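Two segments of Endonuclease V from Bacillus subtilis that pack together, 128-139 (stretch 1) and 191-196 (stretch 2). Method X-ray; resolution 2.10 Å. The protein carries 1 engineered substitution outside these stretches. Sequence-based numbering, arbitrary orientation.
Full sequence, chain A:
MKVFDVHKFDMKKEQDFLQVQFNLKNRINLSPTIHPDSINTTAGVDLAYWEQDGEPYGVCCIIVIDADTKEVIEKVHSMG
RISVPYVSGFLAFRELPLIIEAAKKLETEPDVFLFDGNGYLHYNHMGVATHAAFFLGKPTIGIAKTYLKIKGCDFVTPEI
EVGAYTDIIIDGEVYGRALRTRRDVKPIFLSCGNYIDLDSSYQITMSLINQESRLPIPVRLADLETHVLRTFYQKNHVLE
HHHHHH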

ATOM      1  N   VAL A 128      -0.174  -6.471  -0.120  1.00 10.79           N
ATOM      2  CA  VAL A 128       1.090  -5.811   0.197  1.00  8.24           C
ATOM      3  C   VAL A 128       1.047  -4.835   1.379  1.00 17.07           C
ATOM      4  O   VAL A 128       1.960  -4.822   2.210  1.00 10.11           O
ATOM      5  CB  VAL A 128       1.669  -5.089  -1.069  1.00 12.84           C
ATOM      6  CG1 VAL A 128       0.777  -3.928  -1.473  1.00  5.63           C
ATOM      7  CG2 VAL A 128       3.100  -4.615  -0.809  1.00 13.45           C
ATOM      8  N   ALA A 129      -0.006  -4.027   1.479  1.00 14.12           N
ATOM      9  CA  ALA A 129      -0.086  -3.078   2.590  1.00 16.37           C
ATOM     10  C   ALA A 129      -0.082  -3.798   3.943  1.00 18.59           C
ATOM     11  O   ALA A 129       0.592  -3.374   4.886  1.00 16.73           O
ATOM     12  CB  ALA A 129      -1.341  -2.209   2.460  1.00 16.76           C
ATOM     13  N   THR A 130      -0.837  -4.885   4.037  1.00 11.05           N
ATOM     14  CA  THR A 130      -0.901  -5.646   5.275  1.00  8.15           C
ATOM     15  C   THR A 130       0.424  -6.367   5.526  1.00 10.89           C
ATOM     16  O   THR A 130       1.000  -6.286   6.614  1.00 11.93           O
ATOM     17  CB  THR A 130      -2.051  -6.681   5.228  1.00 10.26           C
ATOM     18  OG1 THR A 130      -3.304  -5.994   5.110  1.00  9.07           O
ATOM     19  CG2 THR A 130      -2.068  -7.538   6.498  1.00 12.34           C
ATOM     20  N   HIS A 131       0.901  -7.061   4.500  1.00 11.63           N
ATOM     21  CA  HIS A 131       2.144  -7.811   4.574  1.00 16.63           C
ATOM     22  C   HIS A 131       3.337  -6.926   4.964  1.00 18.52           C
ATOM     23  O   HIS A 131       4.115  -7.279   5.853  1.00 15.84           O
ATOM     24  CB  HIS A 131       2.403  -8.501   3.223  1.00 15.48           C
ATOM     25  CG  HIS A 131       3.371  -9.641   3.295  1.00 18.94           C
ATOM     26  ND1 HIS A 131       3.521 -10.555   2.271  1.00 22.47           N
ATOM     27  CD2 HIS A 131       4.244 -10.014   4.260  1.00 17.82           C
ATOM     28  CE1 HIS A 131       4.444 -11.438   2.605  1.00 25.80           C
ATOM     29  NE2 HIS A 131       4.900 -11.133   3.807  1.00 12.38           N
ATOM     30  N   ALA A 132       3.481  -5.782   4.303  1.00 14.40           N
ATOM     31  CA  ALA A 132       4.581  -4.868   4.601  1.00 14.56           C
ATOM     32  C   ALA A 132       4.546  -4.375   6.048  1.00 11.28           C
ATOM     33  O   ALA A 132       5.589  -4.094   6.639  1.00 11.64           O
ATOM     34  CB  ALA A 132       4.542  -3.676   3.647  1.00 14.92           C
ATOM     35  N   ALA A 133       3.351  -4.274   6.617  1.00 10.49           N
ATOM     36  CA  ALA A 133       3.209  -3.789   7.986  1.00 15.31           C
ATOM     37  C   ALA A 133       4.063  -4.561   8.983  1.00 14.45           C
ATOM     38  O   ALA A 133       4.667  -3.966   9.874  1.00 17.04           O
ATOM     39  CB  ALA A 133       1.755  -3.837   8.410  1.00 17.11           C
ATOM     40  N   PHE A 134       4.120  -5.880   8.841  1.00 17.18           N
ATOM     41  CA  PHE A 134       4.914  -6.674   9.767  1.00 13.77           C
ATOM     42  C   PHE A 134       6.378  -6.256   9.747  1.00 14.22           C
ATOM     43  O   PHE A 134       7.007  -6.144  10.797  1.00 21.88           O
ATOM     44  CB  PHE A 134       4.787  -8.165   9.454  1.00 24.06           C
ATOM     45  CG  PHE A 134       3.390  -8.688   9.584  1.00 12.74           C
ATOM     46  CD1 PHE A 134       2.579  -8.826   8.464  1.00 19.36           C
ATOM     47  CD2 PHE A 134       2.878  -9.024  10.828  1.00 16.79           C
ATOM     48  CE1 PHE A 134       1.269  -9.294   8.581  1.00 15.16           C
ATOM     49  CE2 PHE A 134       1.570  -9.493  10.958  1.00 19.16           C
ATOM     50  CZ  PHE A 134       0.766  -9.627   9.831  1.00 16.14           C
ATOM     51  N   PHE A 135       6.923  -6.012   8.561  1.00 20.27           N
ATOM     52  CA  PHE A 135       8.316  -5.597   8.466  1.00 13.83           C
ATOM     53  C   PHE A 135       8.534  -4.188   9.011  1.00 18.16           C
ATOM     54  O   PHE A 135       9.503  -3.932   9.726  1.00 16.10           O
ATOM     55  CB  PHE A 135       8.804  -5.636   7.021  1.00 21.31           C
ATOM     56  CG  PHE A 135       9.013  -7.017   6.479  1.00 17.67           C
ATOM     57  CD1 PHE A 135       7.950  -7.744   5.956  1.00 18.35           C
ATOM     58  CD2 PHE A 135      10.289  -7.573   6.446  1.00 21.71           C
ATOM     59  CE1 PHE A 135       8.152  -9.010   5.397  1.00 12.82           C
ATOM     60  CE2 PHE A 135      10.506  -8.835   5.892  1.00 18.05           C
ATOM     61  CZ  PHE A 135       9.433  -9.555   5.365  1.00 12.82           C
ATOM     62  N   LEU A 136       7.628  -3.277   8.667  1.00 16.40           N
ATOM     63  CA  LEU A 136       7.728  -1.885   9.096  1.00 16.23           C
ATOM     64  C   LEU A 136       7.399  -1.662  10.569  1.00  9.44           C
ATOM     65  O   LEU A 136       7.862  -0.695  11.172  1.00 14.44           O
ATOM     66  CB  LEU A 136       6.809  -1.004   8.242  1.00 16.90           C
ATOM     67  CG  LEU A 136       6.980  -1.028   6.722  1.00 18.05           C
ATOM     68  CD1 LEU A 136       5.913  -0.147   6.064  1.00 15.79           C
ATOM     69  CD2 LEU A 136       8.374  -0.533   6.349  1.00  7.13           C
ATOM     70  N   GLY A 137       6.597  -2.550  11.149  1.00 17.24           N
ATOM     71  CA  GLY A 137       6.221  -2.392  12.547  1.00 14.89           C
ATOM     72  C   GLY A 137       5.414  -1.113  12.754  1.00 19.31           C
ATOM     73  O   GLY A 137       5.381  -0.548  13.846  1.00 18.46           O
ATOM     74  N   LYS A 138       4.762  -0.650  11.694  1.00 19.36           N
ATOM     75  CA  LYS A 138       3.964   0.555  11.774  1.00 12.82           C
ATOM     76  C   LYS A 138       2.585   0.343  11.175  1.00 14.02           C
ATOM     77  O   LYS A 138       2.362  -0.589  10.414  1.00 11.69           O
ATOM     78  CB  LYS A 138       4.658   1.705  11.032  1.00 15.52           C
ATOM     79  CG  LYS A 138       5.978   2.169  11.645  1.00  9.38           C
ATOM     80  CD  LYS A 138       5.773   2.840  13.006  1.00 14.44           C
ATOM     81  CE  LYS A 138       7.035   3.570  13.464  1.00 23.75           C
ATOM     82  NZ  LYS A 138       6.815   4.365  14.707  1.00 21.50           N
ATOM     83  N   PRO A 139       1.624   1.199  11.540  1.00 12.43           N
ATOM     84  CA  PRO A 139       0.278   1.057  10.981  1.00 10.89           C
ATOM     85  C   PRO A 139       0.369   1.315   9.471  1.00 10.70           C
ATOM     86  O   PRO A 139       1.105   2.206   9.032  1.00 10.08           O
ATOM     87  CB  PRO A 139      -0.505   2.163  11.684  1.00 11.43           C
ATOM     88  CG  PRO A 139       0.188   2.285  13.014  1.00 11.03           C
ATOM     89  CD  PRO A 139       1.644   2.178  12.641  1.00 10.45           C
ATOM     90  N   SER A 191      -8.617  -0.324   2.301  1.00  6.43           N
ATOM     91  CA  SER A 191      -8.584  -1.449   3.220  1.00  9.22           C
ATOM     92  C   SER A 191      -7.542  -1.152   4.272  1.00 11.93           C
ATOM     93  O   SER A 191      -6.580  -0.421   4.027  1.00 14.21           O
ATOM     94  CB  SER A 191      -8.238  -2.760   2.501  1.00  4.08           C
ATOM     95  OG  SER A 191      -6.926  -2.749   1.982  1.00  9.25           O
ATOM     96  N   CYS A 192      -7.748  -1.697   5.461  1.00 13.16           N
ATOM     97  CA  CYS A 192      -6.773  -1.513   6.512  1.00 12.44           C
ATOM     98  C   CYS A 192      -5.566  -2.279   6.018  1.00 13.33           C
ATOM     99  O   CYS A 192      -5.692  -3.190   5.201  1.00 15.30           O
ATOM    100  CB  CYS A 192      -7.222  -2.168   7.818  1.00 15.09           C
ATOM    101  SG  CYS A 192      -8.590  -1.383   8.653  1.00 17.07           S
ATOM    102  N   GLY A 193      -4.396  -1.889   6.500  1.00 12.56           N
ATOM    103  CA  GLY A 193      -3.185  -2.608   6.164  1.00 10.55           C
ATOM    104  C   GLY A 193      -3.071  -3.520   7.373  1.00  6.34           C
ATOM    105  O   GLY A 193      -3.521  -4.665   7.339  1.00 13.91           O
ATOM    106  N   ASN A 194      -2.491  -3.002   8.450  1.00 11.37           N
ATOM    107  CA  ASN A 194      -2.378  -3.740   9.710  1.00 10.36           C
ATOM    108  C   ASN A 194      -2.136  -2.727  10.823  1.00  9.75           C
ATOM    109  O   ASN A 194      -1.631  -1.632  10.572  1.00  9.47           O
ATOM    110  CB  ASN A 194      -1.238  -4.773   9.663  1.00 14.56           C
ATOM    111  CG  ASN A 194      -1.293  -5.760  10.828  1.00 19.79           C
ATOM    112  OD1 ASN A 194      -2.315  -5.877  11.506  1.00  9.45           O
ATOM    113  ND2 ASN A 194      -0.195  -6.479  11.056  1.00 18.99           N
ATOM    114  N   TYR A 195      -2.543  -3.076  12.040  1.00  4.59           N
ATOM    115  CA  TYR A 195      -2.354  -2.208  13.197  1.00  6.03           C
ATOM    116  C   TYR A 195      -3.194  -0.929  13.172  1.00  7.58           C
ATOM    117  O   TYR A 195      -2.776   0.111  13.685  1.00  6.56           O
ATOM    118  CB  TYR A 195      -0.871  -1.840  13.329  1.00 12.37           C
ATOM    119  CG  TYR A 195       0.064  -3.026  13.270  1.00 11.67           C
ATOM    120  CD1 TYR A 195      -0.143  -4.138  14.073  1.00 21.41           C
ATOM    121  CD2 TYR A 195       1.170  -3.024  12.429  1.00 14.10           C
ATOM    122  CE1 TYR A 195       0.733  -5.225  14.040  1.00 21.74           C
ATOM    123  CE2 TYR A 195       2.051  -4.098  12.389  1.00  9.66           C
ATOM    124  CZ  TYR A 195       1.830  -5.194  13.195  1.00 19.75           C
ATOM    125  OH  TYR A 195       2.718  -6.251  13.157  1.00 21.66           O
ATOM    126  N   ILE A 196      -4.383  -1.009  12.583  1.00 11.74           N
ATOM    127  CA  ILE A 196      -5.263   0.151  12.488  1.00 11.95           C
ATOM    128  C   ILE A 196      -6.659  -0.309  12.064  1.00  9.80           C
ATOM    129  O   ILE A 196      -6.790  -1.257  11.287  1.00 14.04           O
ATOM    130  CB  ILE A 196      -4.703   1.146  11.447  1.00  8.23           C
ATOM    131  CG1 ILE A 196      -5.565   2.401  11.370  1.00 18.33           C
ATOM    132  CG2 ILE A 196      -4.652   0.471  10.074  1.00 13.83           C
ATOM    133  CD1 ILE A 196      -4.993   3.459  10.411  1.00  7.55           C
TER

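What does Tyr-195, the residue with the most surface covered here, rest against? Its CA-to-CB bond points toward stretch 1, and its ring lies beside the end of the helix. Two backbone oxygens approach the ring at its edge, near its plane: Lys-138 O is 3.4 Å from Tyr-195 CD2, and Ala-133 O is 3.6 Å from Tyr-195 CE2. Such positions suit carbonyl oxygens, because the ring hydrogens carry a slight positive charge. Ala-133 O also accepts the backbone hydrogen bond from Gly-137 N, at 2.7 Å, so the ring packs where the helix gives way to the positive-phi Gly-137.

How does Asn-194 fit against the helix? Its CA-to-CB bond, too, points toward stretch 1, and the two side chains meet closely, with Ala-133 CB 3.4 Å from Asn-194 CB. Farther out, Asn-194 ND2 sits over one face of the Phe-134 ring, 3.5 Å from Phe-134 CE2. Asn-194 OD1 turns back to its own stretch, accepting a weak hydrogen bond from Tyr-195 N at 2.9 Å.

What does Pro-139 add beyond the helix? It meets the backbone of Asn-194 through a CA-H...O contact, Pro-139 CA to Asn-194 O, at 3.3 Å. Its ring also makes apolar contacts, Pro-139 CG to Tyr-195 CB and Pro-139 CB to Ile-196 CB, both at 4.3 Å.

Where is the direct hydrogen bond between the stretches? Thr-130 OG1 donates to Gly-193 O at 2.6 Å, a short bond tying a helix side chain to the backbone of stretch 2. Here the CA atoms of Thr-130 and Gly-193 are just 3.9 Å apart. Gly-193 has no side chain, and an ideal CB there would lie a tight 3.2 Å from Ala-129 O.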